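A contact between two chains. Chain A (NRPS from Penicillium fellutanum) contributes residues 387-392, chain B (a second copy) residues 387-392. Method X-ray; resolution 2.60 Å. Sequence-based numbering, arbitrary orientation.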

# COMPACT_ATOMS: atom_id res chain seq x y z
N GLN A 387 10.06 -3.33 8.49
CA GLN A 387 8.89 -3.18 7.65
C GLN A 387 8.75 -1.69 7.32
O GLN A 387 8.70 -0.86 8.25
N PRO A 388 8.62 -1.34 6.05
CA PRO A 388 8.67 0.06 5.63
C PRO A 388 7.57 0.90 6.33
O PRO A 388 6.43 0.47 6.43
N PRO A 389 7.94 2.09 6.77
CA PRO A 389 6.97 2.91 7.52
C PRO A 389 5.69 3.21 6.76
O PRO A 389 4.63 3.33 7.40
N SER A 390 5.75 3.36 5.44
CA SER A 390 4.53 3.69 4.70
C SER A 390 3.52 2.55 4.70
O SER A 390 2.31 2.79 4.66
N LEU A 391 4.00 1.31 4.76
CA LEU A 391 3.09 0.17 4.73
C LEU A 391 2.49 -0.04 6.10
O LEU A 391 1.28 -0.22 6.23
N THR A 392 3.35 0.03 7.13
CA THR A 392 2.89 0.09 8.51
C THR A 392 1.78 1.12 8.65
O THR A 392 0.73 0.82 9.23
N GLN B 387 12.32 -5.64 0.80
CA GLN B 387 11.13 -4.84 0.66
C GLN B 387 9.96 -5.80 0.45
O GLN B 387 10.01 -6.64 -0.48
N PRO B 388 8.89 -5.67 1.22
CA PRO B 388 7.81 -6.66 1.21
C PRO B 388 7.19 -6.81 -0.20
O PRO B 388 6.94 -5.82 -0.87
N PRO B 389 6.94 -8.05 -0.60
CA PRO B 389 6.42 -8.28 -1.96
C PRO B 389 5.13 -7.55 -2.27
O PRO B 389 4.92 -7.16 -3.43
N SER B 390 4.25 -7.36 -1.29
CA SER B 390 2.97 -6.70 -1.58
C SER B 390 3.16 -5.22 -1.92
O SER B 390 2.38 -4.67 -2.71
N LEU B 391 4.18 -4.59 -1.36
CA LEU B 391 4.39 -3.17 -1.62
C LEU B 391 5.07 -2.99 -2.96
O LEU B 391 4.65 -2.15 -3.77
N THR B 392 6.10 -3.81 -3.21
CA THR B 392 6.69 -3.93 -4.53
C THR B 392 5.61 -4.08 -5.58
O THR B 392 5.62 -3.37 -6.59

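The most unusual feature of this contact is that two N-cap prolines meet ring to ring across an exact two-fold axis, and that no hydrogen bond joins the two stretches. The closest approach between the stretches is made by these rings, with CD of Pro A388 3.6 Å from CG of Pro B388, a distance typical of carbon atoms in van der Waals contact. Both rings have the C-gamma exo pucker, and in both residues the CA-to-CB bond points toward the partner stretch.

Leucine supplies the second element of the packing. The CA-to-CB bonds of Leu A391 and Leu B391 also point toward the opposite copy, and both side chains adopt chi1 t (172°) with chi2 p (63°). In this conformation CD2 reaches the partner's proline: CG of Pro A388 lies 3.8 Å from CD2 of Leu B391, and CD2 of Leu A391 lies 3.8 Å from CG of Pro B388. The symmetry thus turns one proline-leucine contact into a reciprocal pair. The two leucine CA atoms are 7.3 Å apart, yet no leucine-to-leucine atom pair falls within 4.5 Å; each side chain instead finds its apolar neighbour in the proline of the other copy.

Proline and leucine account for 200 of the 238 Å² buried between the stretches: 45 and 43 Å² for Pro A388 and Pro B388, 55 and 57 Å² for Leu A391 and Leu B391. The serines contribute less, 15 Å² for Ser A390 and 13 Å² for Ser B390. Ser A390, chi1 p (63°), has its CA-to-CB bond sideways to the partner, and its OG is 4.5 Å from CD2 of Leu B391, a loose contact repeated by Ser B390. Each OG is hydrogen-bonded elsewhere in the structure, so its position beside a methyl group leaves no unmet polar demand.

Within each chain, backbone hydrogen bonds link the N-cap proline to the first turn of the helix. Pro A388 O accepts bonds from Leu A391 N at 3.1 Å and Thr A392 N at 3.2 Å; chain B repeats both. Thr A392 OG1 also lies 3.2 Å from Pro A388 O, but the threonine, chi1 m (-51°), is out of reach of the partner, as is Pro A389. Gln A387, with chi1 and chi2 both t, has its CA-to-CB bond sideways, and the nearest approach of its side chain to the partner stretch is 4.7 Å, from CG of Gln A387 to CG of Pro B388, outside contact range. The contact between these stretches is therefore apolar, built from proline rings and leucine methyl groups.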

# COMPACT_ATOMS: atom_id res chain seq x y z
CB GLN A 387 7.60 -3.68 8.30
CG GLN A 387 6.44 -3.62 7.33
CD GLN A 387 5.10 -3.74 8.00
OE1 GLN A 387 5.00 -3.57 9.20
NE2 GLN A 387 4.07 -4.08 7.24
CB PRO A 388 8.42 0.00 4.11
CG PRO A 388 8.85 -1.38 3.72
CD PRO A 388 8.47 -2.25 4.89
CB PRO A 389 7.77 4.19 7.77
CG PRO A 389 9.21 3.77 7.67
CD PRO A 389 9.23 2.75 6.61
CB SER A 390 4.90 4.10 3.26
OG SER A 390 5.50 3.06 2.51
CB LEU A 391 3.84 -1.07 4.21
CG LEU A 391 3.21 -2.47 4.22
CD1 LEU A 391 1.99 -2.56 3.35
CD2 LEU A 391 4.25 -3.49 3.85
CB THR A 392 4.06 0.43 9.43
OG1 THR A 392 5.15 -0.45 9.17
CG2 THR A 392 3.65 0.31 10.91
CB GLN B 387 11.19 -3.85 -0.50
CG GLN B 387 9.97 -2.96 -0.52
CD GLN B 387 9.79 -2.22 -1.82
OE1 GLN B 387 10.38 -2.59 -2.82
NE2 GLN B 387 9.00 -1.16 -1.81
CB PRO B 388 6.78 -6.09 2.20
CG PRO B 388 7.58 -5.20 3.10
CD PRO B 388 8.64 -4.61 2.21
CB PRO B 389 6.21 -9.80 -1.97
CG PRO B 389 7.12 -10.32 -0.89
CD PRO B 389 7.08 -9.29 0.16
CB SER B 390 2.01 -6.87 -0.39
OG SER B 390 2.47 -6.26 0.80
CB LEU B 391 5.19 -2.54 -0.47
CG LEU B 391 5.72 -1.11 -0.51
CD1 LEU B 391 4.62 -0.09 -0.60
CD2 LEU B 391 6.62 -0.86 0.67
CB THR B 392 7.64 -5.12 -4.57
OG1 THR B 392 8.56 -5.04 -3.47
CG2 THR B 392 8.43 -5.15 -5.89